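Long-range contacts in DUF3829 domain-containing protein (Bacteroides thetaiotaomicron, PDB 3RH3), which is of unknown function, but has an all-helical fold and is probably made as a membrane-anchored lipoprotein: residues Tyr126-Val130 and Arg183-Met187; Val28-Ala33 and Leu92-Arg96; Val174-Met178 and Phe232-Met236; Val18-Tyr22 and Leu143-Thr147. All blocks are in the same frame, centred on the assembly; numbering follows the deposited sequence. Where two conformers were deposited one is given.

Contact 1: Tyr126-Val130 and Arg183-Met187. With EDO (1,2-ethanediol), chain D.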
loop_
_atom_site.group_PDB
_atom_site.type_symbol
_atom_site.label_atom_id
_atom_site.label_comp_id
_atom_site.label_asym_id
_atom_site.label_seq_id
_atom_site.Cartn_x
_atom_site.Cartn_y
_atom_site.Cartn_z
ATOM N N TYR A 126 -7.235 -4.762 17.242
ATOM C CA TYR A 126 -8.012 -4.772 15.996
ATOM C C TYR A 126 -8.174 -3.338 15.476
ATOM O O TYR A 126 -7.923 -3.075 14.298
ATOM C CB TYR A 126 -9.405 -5.389 16.203
ATOM C CG TYR A 126 -9.488 -6.894 16.264
ATOM C CD1 TYR A 126 -8.774 -7.692 15.368
ATOM C CD2 TYR A 126 -10.385 -7.521 17.124
ATOM C CE1 TYR A 126 -8.903 -9.080 15.376
ATOM C CE2 TYR A 126 -10.539 -8.905 17.126
ATOM C CZ TYR A 126 -9.784 -9.679 16.262
ATOM O OH TYR A 126 -9.923 -11.032 16.299
ATOM N N LYS A 127 -8.576 -2.408 16.370
ATOM C CA LYS A 127 -8.737 -0.989 16.046
ATOM C C LYS A 127 -7.382 -0.360 15.641
ATOM O O LYS A 127 -7.315 0.365 14.644
ATOM C CB LYS A 127 -9.351 -0.236 17.234
ATOM N N LEU A 128 -6.303 -0.684 16.373
ATOM C CA LEU A 128 -4.971 -0.133 16.083
ATOM C C LEU A 128 -4.421 -0.608 14.736
ATOM O O LEU A 128 -3.785 0.184 14.045
ATOM C CB LEU A 128 -3.967 -0.436 17.200
ATOM C CG LEU A 128 -4.194 0.337 18.511
ATOM C CD1 LEU A 128 -3.479 -0.329 19.654
ATOM C CD2 LEU A 128 -3.772 1.794 18.394
ATOM N N SER A 129 -4.699 -1.875 14.343
ATOM C CA SER A 129 -4.231 -2.420 13.069
ATOM C C SER A 129 -4.846 -1.668 11.882
ATOM O O SER A 129 -4.178 -1.472 10.880
ATOM C CB SER A 129 -4.536 -3.913 12.974
ATOM O OG SER A 129 -5.924 -4.198 12.990
ATOM N N VAL A 130 -6.105 -1.224 12.018
ATOM C CA VAL A 130 -6.809 -0.471 10.978
ATOM C C VAL A 130 -6.201 0.931 10.901
ATOM O O VAL A 130 -5.881 1.399 9.807
ATOM C CB VAL A 130 -8.344 -0.461 11.213
ATOM C CG1 VAL A 130 -9.054 0.442 10.209
ATOM C CG2 VAL A 130 -8.900 -1.877 11.123
ATOM N N ARG A 183 -6.858 -5.724 5.917
ATOM C CA ARG A 183 -7.305 -5.357 7.248
ATOM C C ARG A 183 -8.115 -6.489 7.857
ATOM O O ARG A 183 -9.339 -6.557 7.711
ATOM C CB ARG A 183 -8.108 -4.045 7.207
ATOM C CG ARG A 183 -7.302 -2.890 6.664
ATOM C CD ARG A 183 -8.137 -1.680 6.371
ATOM N NE ARG A 183 -7.267 -0.658 5.810
ATOM C CZ ARG A 183 -7.575 0.621 5.669
ATOM N NH1 ARG A 183 -8.768 1.069 6.044
ATOM N NH2 ARG A 183 -6.689 1.467 5.164
ATOM N N LYS A 184 -7.406 -7.403 8.504
ATOM C CA LYS A 184 -7.965 -8.541 9.211
ATOM C C LYS A 184 -8.979 -8.032 10.233
ATOM O O LYS A 184 -8.705 -7.068 10.936
ATOM C CB LYS A 184 -6.821 -9.317 9.863
ATOM C CG LYS A 184 -7.212 -10.489 10.710
ATOM C CD LYS A 184 -5.983 -11.337 10.986
ATOM C CE LYS A 184 -6.217 -12.247 12.160
ATOM N NZ LYS A 184 -7.216 -13.297 11.852
ATOM N N HIS A 185 -10.189 -8.631 10.227
ATOM C CA HIS A 185 -11.337 -8.285 11.074
ATOM C C HIS A 185 -12.032 -6.982 10.622
ATOM O O HIS A 185 -12.967 -6.535 11.293
ATOM C CB HIS A 185 -10.929 -8.183 12.544
ATOM C CG HIS A 185 -12.015 -8.534 13.504
ATOM N ND1 HIS A 185 -12.379 -9.845 13.731
ATOM C CD2 HIS A 185 -12.745 -7.728 14.312
ATOM C CE1 HIS A 185 -13.327 -9.798 14.657
ATOM N NE2 HIS A 185 -13.576 -8.544 15.042
ATOM N N ALA A 186 -11.626 -6.396 9.470
ATOM C CA ALA A 186 -12.191 -5.119 9.033
ATOM C C ALA A 186 -11.968 -4.836 7.542
ATOM O O ALA A 186 -11.749 -3.692 7.165
ATOM C CB ALA A 186 -11.582 -3.989 9.862
HETATM N N MSE A 187 -12.064 -5.853 6.694
HETATM C CA MSE A 187 -11.931 -5.699 5.233
HETATM C C MSE A 187 -12.906 -4.596 4.745
HETATM O O MSE A 187 -14.101 -4.659 5.001
HETATM C CB MSE A 187 -12.227 -7.034 4.553
HETATM C CG MSE A 187 -11.857 -7.024 3.088
HETATM SE SE MSE A 187 -12.952 -8.228 2.127
HETATM C CE MSE A 187 -14.643 -7.219 2.262
HETATM C C1 EDO D . -10.401 -12.824 10.882
HETATM O O1 EDO D . -10.322 -11.816 11.905
HETATM C C2 EDO D . -10.011 -12.279 9.505
HETATM O O2 EDO D . -10.930 -11.316 8.930
HETATM O O HOH W 1 -6.725 -5.006 10.634
#

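Contact 2: Val28-Ala33 and Leu92-Arg96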
loop_
_atom_site.group_PDB
_atom_site.type_symbol
_atom_site.label_atom_id
_atom_site.label_comp_id
_atom_site.label_asym_id
_atom_site.label_seq_id
_atom_site.Cartn_x
_atom_site.Cartn_y
_atom_site.Cartn_z
ATOM N N VAL A 28 10.567 1.747 4.152
ATOM C CA VAL A 28 10.307 1.826 5.596
ATOM C C VAL A 28 8.899 1.259 5.921
ATOM O O VAL A 28 8.759 0.445 6.834
ATOM C CB VAL A 28 10.506 3.268 6.134
ATOM C CG1 VAL A 28 9.951 3.417 7.551
ATOM C CG2 VAL A 28 11.982 3.666 6.090
ATOM N N LEU A 29 7.888 1.673 5.170
ATOM C CA LEU A 29 6.505 1.231 5.352
ATOM C C LEU A 29 6.342 -0.271 5.127
ATOM O O LEU A 29 5.572 -0.887 5.857
ATOM C CB LEU A 29 5.543 2.015 4.448
ATOM C CG LEU A 29 5.393 3.493 4.843
ATOM C CD1 LEU A 29 4.424 4.205 3.948
ATOM C CD2 LEU A 29 5.026 3.646 6.313
ATOM N N ARG A 30 7.099 -0.867 4.174
ATOM C CA ARG A 30 7.064 -2.315 3.925
ATOM C C ARG A 30 7.697 -3.070 5.104
ATOM O O ARG A 30 7.322 -4.207 5.361
ATOM C CB ARG A 30 7.764 -2.686 2.600
ATOM N N HIS A 31 8.613 -2.423 5.849
ATOM C CA HIS A 31 9.283 -3.057 6.980
ATOM C C HIS A 31 8.524 -2.890 8.301
ATOM O O HIS A 31 8.489 -3.842 9.081
ATOM C CB HIS A 31 10.717 -2.515 7.131
ATOM C CG HIS A 31 11.560 -3.264 8.120
ATOM N ND1 HIS A 31 11.954 -2.684 9.324
ATOM C CD2 HIS A 31 12.074 -4.516 8.051
ATOM C CE1 HIS A 31 12.688 -3.597 9.943
ATOM N NE2 HIS A 31 12.789 -4.718 9.219
ATOM N N VAL A 32 7.948 -1.703 8.575
ATOM C CA VAL A 32 7.312 -1.437 9.871
ATOM C C VAL A 32 5.776 -1.610 9.865
ATOM O O VAL A 32 5.201 -1.854 10.923
ATOM C CB VAL A 32 7.698 -0.037 10.438
ATOM C CG1 VAL A 32 9.213 0.151 10.466
ATOM C CG2 VAL A 32 7.027 1.105 9.675
ATOM N N ALA A 33 5.115 -1.456 8.720
ATOM C CA ALA A 33 3.652 -1.547 8.660
ATOM C C ALA A 33 3.215 -2.616 7.693
ATOM O O ALA A 33 2.260 -2.418 6.941
ATOM C CB ALA A 33 3.063 -0.198 8.259
ATOM N N LEU A 92 1.499 6.893 12.559
ATOM C CA LEU A 92 1.829 5.519 12.217
ATOM C C LEU A 92 2.687 4.847 13.326
ATOM O O LEU A 92 2.252 3.839 13.878
ATOM C CB LEU A 92 2.530 5.453 10.859
ATOM C CG LEU A 92 2.823 4.049 10.357
ATOM C CD1 LEU A 92 2.291 3.855 8.967
ATOM C CD2 LEU A 92 4.305 3.750 10.431
ATOM N N PHE A 93 3.864 5.433 13.680
ATOM C CA PHE A 93 4.783 4.884 14.686
ATOM C C PHE A 93 4.163 4.809 16.085
ATOM O O PHE A 93 4.454 3.855 16.817
ATOM C CB PHE A 93 6.111 5.652 14.713
ATOM C CG PHE A 93 6.950 5.392 13.476
ATOM C CD1 PHE A 93 7.464 4.127 13.215
ATOM C CD2 PHE A 93 7.227 6.412 12.573
ATOM C CE1 PHE A 93 8.207 3.881 12.051
ATOM C CE2 PHE A 93 7.973 6.167 11.416
ATOM C CZ PHE A 93 8.455 4.904 11.160
ATOM N N ASN A 94 3.293 5.776 16.440
ATOM C CA ASN A 94 2.596 5.817 17.726
ATOM C C ASN A 94 1.624 4.621 17.835
ATOM O O ASN A 94 1.652 3.882 18.824
ATOM C CB ASN A 94 1.862 7.171 17.883
ATOM C CG ASN A 94 0.807 7.277 18.969
ATOM O OD1 ASN A 94 -0.310 7.747 18.719
ATOM N ND2 ASN A 94 1.142 6.899 20.199
ATOM N N VAL A 95 0.778 4.416 16.806
ATOM C CA VAL A 95 -0.185 3.305 16.846
ATOM C C VAL A 95 0.576 1.948 16.725
ATOM O O VAL A 95 0.159 0.994 17.364
ATOM C CB VAL A 95 -1.389 3.419 15.866
ATOM C CG1 VAL A 95 -2.185 4.698 16.118
ATOM C CG2 VAL A 95 -0.964 3.324 14.410
ATOM N N ARG A 96 1.732 1.905 16.026
ATOM C CA ARG A 96 2.537 0.683 15.918
ATOM C C ARG A 96 3.102 0.285 17.285
ATOM O O ARG A 96 3.062 -0.893 17.637
ATOM C CB ARG A 96 3.673 0.853 14.911
ATOM C CG ARG A 96 4.457 -0.421 14.684
ATOM C CD ARG A 96 5.579 -0.186 13.713
ATOM N NE ARG A 96 6.290 -1.425 13.423
ATOM C CZ ARG A 96 7.387 -1.818 14.059
ATOM N NH1 ARG A 96 7.912 -1.065 15.019
ATOM N NH2 ARG A 96 7.972 -2.963 13.735
#

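Contact 3: Val174-Met178 and Phe232-Met236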
loop_
_atom_site.group_PDB
_atom_site.type_symbol
_atom_site.label_atom_id
_atom_site.label_comp_id
_atom_site.label_asym_id
_atom_site.label_seq_id
_atom_site.Cartn_x
_atom_site.Cartn_y
_atom_site.Cartn_z
ATOM N N VAL A 174 -3.387 -0.903 -7.249
ATOM C CA VAL A 174 -3.423 -2.287 -6.803
ATOM C C VAL A 174 -2.967 -2.362 -5.323
ATOM O O VAL A 174 -3.618 -3.023 -4.493
ATOM C CB VAL A 174 -2.605 -3.238 -7.733
ATOM C CG1 VAL A 174 -2.338 -4.587 -7.062
ATOM C CG2 VAL A 174 -3.308 -3.435 -9.080
ATOM N N GLN A 175 -1.862 -1.667 -5.012
ATOM C CA GLN A 175 -1.280 -1.601 -3.671
ATOM C C GLN A 175 -2.321 -1.022 -2.677
ATOM O O GLN A 175 -2.463 -1.564 -1.578
ATOM C CB GLN A 175 -0.001 -0.759 -3.716
ATOM C CG GLN A 175 0.611 -0.459 -2.353
ATOM C CD GLN A 175 1.885 0.335 -2.468
ATOM O OE1 GLN A 175 2.973 -0.180 -2.235
ATOM N NE2 GLN A 175 1.786 1.595 -2.853
ATOM N N SER A 176 -3.052 0.048 -3.069
ATOM C CA SER A 176 -4.125 0.620 -2.222
ATOM C C SER A 176 -5.247 -0.420 -1.973
ATOM O O SER A 176 -5.707 -0.575 -0.833
ATOM C CB SER A 176 -4.729 1.873 -2.858
ATOM O OG SER A 176 -3.773 2.916 -2.909
ATOM N N ILE A 177 -5.640 -1.160 -3.028
ATOM C CA ILE A 177 -6.691 -2.194 -2.896
ATOM C C ILE A 177 -6.230 -3.296 -1.919
ATOM O O ILE A 177 -7.025 -3.734 -1.062
ATOM C CB ILE A 177 -7.113 -2.781 -4.269
ATOM C CG1 ILE A 177 -7.716 -1.677 -5.159
ATOM C CG2 ILE A 177 -8.126 -3.917 -4.093
ATOM C CD1 ILE A 177 -7.735 -1.974 -6.633
HETATM N N MSE A 178 -4.945 -3.736 -2.046
HETATM C CA MSE A 178 -4.398 -4.787 -1.184
HETATM C C MSE A 178 -4.346 -4.301 0.253
HETATM O O MSE A 178 -4.701 -5.053 1.159
HETATM C CB MSE A 178 -3.023 -5.248 -1.682
HETATM C CG MSE A 178 -3.151 -6.181 -2.909
HETATM SE SE MSE A 178 -3.915 -7.900 -2.384
HETATM C CE MSE A 178 -2.286 -8.707 -1.840
ATOM N N PHE A 232 -5.777 -9.891 -11.472
ATOM C CA PHE A 232 -5.791 -9.387 -10.099
ATOM C C PHE A 232 -7.199 -8.982 -9.739
ATOM O O PHE A 232 -7.704 -9.322 -8.671
ATOM C CB PHE A 232 -4.798 -8.206 -9.892
ATOM C CG PHE A 232 -5.059 -7.518 -8.580
ATOM C CD1 PHE A 232 -4.653 -8.096 -7.381
ATOM C CD2 PHE A 232 -5.843 -6.363 -8.525
ATOM C CE1 PHE A 232 -4.969 -7.495 -6.152
ATOM C CE2 PHE A 232 -6.169 -5.774 -7.293
ATOM C CZ PHE A 232 -5.736 -6.350 -6.117
HETATM N N MSE A 233 -7.822 -8.251 -10.627
HETATM C CA MSE A 233 -9.188 -7.758 -10.457
HETATM C C MSE A 233 -10.230 -8.892 -10.303
HETATM O O MSE A 233 -11.138 -8.760 -9.478
HETATM C CB MSE A 233 -9.563 -6.837 -11.629
HETATM C CG MSE A 233 -8.930 -5.459 -11.463
HETATM SE SE MSE A 233 -9.371 -4.257 -12.908
HETATM C CE MSE A 233 -10.850 -3.460 -12.205
ATOM N N ASN A 234 -10.058 -10.005 -11.044
ATOM C CA ASN A 234 -10.930 -11.164 -10.941
ATOM C C ASN A 234 -10.738 -11.844 -9.586
ATOM O O ASN A 234 -11.723 -12.216 -8.935
ATOM C CB ASN A 234 -10.661 -12.156 -12.093
ATOM C CG ASN A 234 -11.108 -11.638 -13.445
ATOM O OD1 ASN A 234 -12.021 -10.822 -13.568
ATOM N ND2 ASN A 234 -10.484 -12.114 -14.497
ATOM N N ASP A 235 -9.471 -11.977 -9.161
ATOM C CA ASP A 235 -9.111 -12.598 -7.887
ATOM C C ASP A 235 -9.596 -11.722 -6.717
ATOM O O ASP A 235 -10.152 -12.251 -5.760
ATOM C CB ASP A 235 -7.590 -12.829 -7.805
ATOM C CG ASP A 235 -7.009 -13.836 -8.791
ATOM O OD1 ASP A 235 -7.779 -14.359 -9.653
ATOM O OD2 ASP A 235 -5.795 -14.135 -8.688
HETATM N N MSE A 236 -9.433 -10.395 -6.812
HETATM C CA MSE A 236 -9.845 -9.475 -5.748
HETATM C C MSE A 236 -11.376 -9.413 -5.686
HETATM O O MSE A 236 -11.901 -9.439 -4.580
HETATM C CB MSE A 236 -9.199 -8.080 -5.885
HETATM C CG MSE A 236 -9.587 -7.107 -4.763
HETATM SE SE MSE A 236 -9.343 -7.838 -2.928
HETATM C CE MSE A 236 -7.359 -7.580 -2.775
#

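Contact 4: Val18-Tyr22 and Leu143-Thr147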
loop_
_atom_site.group_PDB
_atom_site.type_symbol
_atom_site.label_atom_id
_atom_site.label_comp_id
_atom_site.label_asym_id
_atom_site.label_seq_id
_atom_site.Cartn_x
_atom_site.Cartn_y
_atom_site.Cartn_z
ATOM N N VAL A 18 12.041 13.718 -4.918
ATOM C CA VAL A 18 10.651 13.284 -4.669
ATOM C C VAL A 18 10.570 11.742 -4.874
ATOM O O VAL A 18 9.981 11.036 -4.051
ATOM C CB VAL A 18 9.637 14.045 -5.579
ATOM C CG1 VAL A 18 8.266 13.360 -5.590
ATOM C CG2 VAL A 18 9.499 15.503 -5.148
ATOM N N ILE A 19 11.172 11.236 -5.965
ATOM C CA ILE A 19 11.194 9.810 -6.304
ATOM C C ILE A 19 11.948 9.041 -5.215
ATOM O O ILE A 19 11.418 8.039 -4.722
ATOM C CB ILE A 19 11.788 9.581 -7.737
ATOM C CG1 ILE A 19 10.943 10.271 -8.848
ATOM C CG2 ILE A 19 11.985 8.081 -8.064
ATOM C CD1 ILE A 19 9.458 9.958 -8.831
ATOM N N ASN A 20 13.161 9.524 -4.829
ATOM C CA ASN A 20 13.958 8.890 -3.781
ATOM C C ASN A 20 13.198 8.884 -2.442
ATOM O O ASN A 20 13.265 7.901 -1.709
ATOM C CB ASN A 20 15.321 9.568 -3.618
ATOM C CG ASN A 20 16.018 9.130 -2.353
ATOM O OD1 ASN A 20 16.159 7.930 -2.080
ATOM N ND2 ASN A 20 16.368 10.078 -1.496
ATOM N N TYR A 21 12.480 9.979 -2.114
ATOM C CA TYR A 21 11.706 10.023 -0.882
ATOM C C TYR A 21 10.626 8.928 -0.912
ATOM O O TYR A 21 10.451 8.206 0.085
ATOM C CB TYR A 21 11.061 11.408 -0.655
ATOM C CG TYR A 21 10.385 11.472 0.691
ATOM C CD1 TYR A 21 11.105 11.795 1.836
ATOM C CD2 TYR A 21 9.059 11.079 0.845
ATOM C CE1 TYR A 21 10.491 11.839 3.087
ATOM C CE2 TYR A 21 8.445 11.083 2.097
ATOM C CZ TYR A 21 9.166 11.466 3.215
ATOM O OH TYR A 21 8.573 11.491 4.448
ATOM N N TYR A 22 9.907 8.805 -2.049
ATOM C CA TYR A 22 8.894 7.759 -2.239
ATOM C C TYR A 22 9.511 6.352 -2.048
ATOM O O TYR A 22 8.921 5.529 -1.354
ATOM C CB TYR A 22 8.210 7.860 -3.617
ATOM C CG TYR A 22 7.375 6.637 -3.971
ATOM C CD1 TYR A 22 6.130 6.424 -3.384
ATOM C CD2 TYR A 22 7.847 5.680 -4.871
ATOM C CE1 TYR A 22 5.367 5.301 -3.694
ATOM C CE2 TYR A 22 7.095 4.543 -5.181
ATOM C CZ TYR A 22 5.850 4.364 -4.593
ATOM O OH TYR A 22 5.104 3.249 -4.873
ATOM N N LEU A 143 1.828 11.091 -1.388
ATOM C CA LEU A 143 2.964 10.986 -2.284
ATOM C C LEU A 143 2.610 10.686 -3.713
ATOM O O LEU A 143 3.394 11.068 -4.595
ATOM C CB LEU A 143 3.937 9.907 -1.779
ATOM C CG LEU A 143 4.635 10.159 -0.446
ATOM C CD1 LEU A 143 5.480 8.948 -0.060
ATOM C CD2 LEU A 143 5.513 11.392 -0.496
ATOM N N SER A 144 1.498 9.944 -3.947
ATOM C CA SER A 144 1.084 9.468 -5.285
ATOM C C SER A 144 1.026 10.599 -6.330
ATOM O O SER A 144 1.760 10.469 -7.306
ATOM C CB SER A 144 -0.252 8.709 -5.242
ATOM N N PRO A 145 0.262 11.713 -6.173
ATOM C CA PRO A 145 0.271 12.748 -7.232
ATOM C C PRO A 145 1.620 13.471 -7.373
ATOM O O PRO A 145 1.935 13.981 -8.456
ATOM C CB PRO A 145 -0.821 13.718 -6.781
ATOM C CG PRO A 145 -0.937 13.501 -5.303
ATOM C CD PRO A 145 -0.697 12.066 -5.099
ATOM N N LEU A 146 2.421 13.491 -6.295
ATOM C CA LEU A 146 3.730 14.144 -6.277
ATOM C C LEU A 146 4.763 13.308 -7.026
ATOM O O LEU A 146 5.530 13.856 -7.825
ATOM C CB LEU A 146 4.180 14.407 -4.836
ATOM C CG LEU A 146 3.279 15.368 -4.043
ATOM C CD1 LEU A 146 3.599 15.318 -2.568
ATOM C CD2 LEU A 146 3.375 16.794 -4.572
ATOM N N THR A 147 4.777 11.986 -6.780
ATOM C CA THR A 147 5.667 11.023 -7.455
ATOM C C THR A 147 5.308 11.031 -8.954
ATOM O O THR A 147 6.204 11.025 -9.782
ATOM C CB THR A 147 5.540 9.634 -6.778
ATOM O OG1 THR A 147 5.971 9.754 -5.420
ATOM C CG2 THR A 147 6.357 8.555 -7.453
#

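Contact 1: Tyr126-Val130 and Arg183-Met187
A tyrosine and a histidine lie flat on each other here: the Tyr126 and His185 rings form a face-to-face stack, centroids 3.8 Å apart and planes at 2°. His185 CB adds a CH-pi contact, 3.9 Å from the Tyr126 ring centroid. The histidine sits at the third position of a type II turn from Arg183 to Ala186, with phi/psi 75/7, a conformation more often given to glycine. Ala186 N to Arg183 O (2.9 Å) closes the turn. Small Ala186 then lets Val130 come close, CG2 to CB 3.6 Å. Beside these contacts a water donates to Ser129 OG (2.6 Å) and Lys184 O (2.9 Å), bridging helix and turn. Glu46 hydrogen-bonds to Tyr126 OH and salt-bridges Lys184 NZ, tying helix 35-46 to the junction, while Arg183 NE bonds to Ser133 OG. Ethanediol O2, probably from the crystallisation liquor, accepts from His185 N at 3.1 Å. The arrangement is an interhelical beta turn, linking helices 161-181 and 189-207, docked on the side of helix 115-154.

Contact 2: Val28-Ala33 and Leu92-Arg96
Arg96 is stretched out, chi1 to chi3 all trans, and this reach carries its NE to Val32 O for a 2.8 Å hydrogen bond. The acceptor suits the job: carbonyls in the last turn of a helix lack an amide further along it, and Ala33 already leaves helical phi/psi. One guanidinium face lies over Val32 CB, with NE to CB 3.6 Å. Here helices 10-32 and 79-111 run parallel in the all-helical fold, their short segments at 10° and 12.4 Å apart, with helix 115-154 also packing on both through Phe140 and Leu132. Beta-branched Val32, chi1 m, meets Leu92 CD2 (3.9 Å) and Phe93 CE1 (3.8 Å) with its CG2. Phe93 leaves its helix sideways but in the m rotamer sends its ring across, and Val28 CG1 approaches the ring edge, 4.2 Å from CZ. Leu92, with chi1 t and chi2 between wells at 127°, brings CD1 to 3.8 Å from CD2 of Leu29, an mt leucine, and to 4.2 Å from Ala33 CB.

Contact 3: Val174-Met178 and Phe232-Met236
This is a buried, wholly apolar helix-helix contact between helices 161-181 and 216-240, in the C-terminal part of the chain. The two short segments run parallel, 13° apart in direction, but their axes stay 12.0 Å from each other, so large side chains must fill the gap. Phe232 makes the largest contribution. In the t rotamer the Phe232 ring reaches across and is contacted on one face and at its edge: Val174 CG1 stands over the face in a CH-pi contact, 3.9 Å from the centroid and 7° off the ring normal, while Ile177 CG2 touches the edge, 4.0 Å from Phe232 CZ. Met178 also comes to that edge, SE 5.3 Å from the Phe232 ring centroid and 84° off the normal, a Met-aromatic contact. One turn on from Phe232, Met236, like Met178 built as selenomethionine, continues the packing, its CG 3.6 Å from Ile177 CG2 and its CE 3.5 Å from Met178 SE. Flexible, unbranched methionine, the natural residue at both, suits this role because it can fold into whatever space a rigid ring and branched aliphatics define. Helix 247-257 covers part of the contact, with Met253 against both Met178 and Met236 and Tyr257 edge-to-face with Phe232; helix 189-207 adds Lys195 beside Ile177. Parallel partners with one helix, 189-207, between them in the chain are consistent with the core of an up-and-down helical bundle.

Contact 4: Val18-Tyr22 and Leu143-Thr147
Helices 10-32 and 115-154 pack roughly antiparallel, as neighbours in a helical bundle, their short segments 9.9 Å apart at a crossing angle of -143°. Val18 points toward its partner, and its compact CG1 rests 3.6 Å from Leu146 O and 4.3 Å from Leu146 CB, close to the opposing backbone. Ile19 starts out sideways, yet its longer chain lets CD1 reach Thr147, 3.6 Å from O and 3.7 Å from CG2; further along, it also packs on Ala150 and Leu154. Tyr21 lays its ring beside Leu143, CD2 to CD2 3.8 Å, while its hydroxyl is satisfied by Leu71 O and its ring meets Phe77 edge-to-face. Tyr22 points toward the partner helix: Leu143 CD1 lies at its ring edge, 4.2 Å from CD1, and Thr147 CG2 sits over one face. Its hydroxyl bonds to Val263 O, so both tyrosines are buried with their polar ends paired. Across the interface the helix kinks where Pro145, having no N-H, cannot bond to the turn before. Thr147 suits this apolar setting because it turns its hydroxyl to its own backbone: OG1, 3.4 Å from Tyr22 CB, donates to Leu143 O at 3.0 Å.

From the N terminus, helix 10-32 opens contact 4 at 18-22 and contact 2 at 28-33. Contact 2 closes first, at 92-96 on helix 79-111, so its loop falls wholly within that of contact 4. Helix 115-154 then opens contact 1 at 126-130 before closing contact 4 at 143-147; these two therefore cross. Contact 3 opens at 174-178, contact 1 closes at 183-187, and contact 3 closes at 232-236, a second crossing. Contacts 2 and 4 tie N-terminal helices together, contact 3 joins C-terminal ones, and contact 1 bridges the two family regions. Leu128 packs on Val95 between contacts 1 and 2, and Gln175 on Tyr22 between contacts 3 and 4.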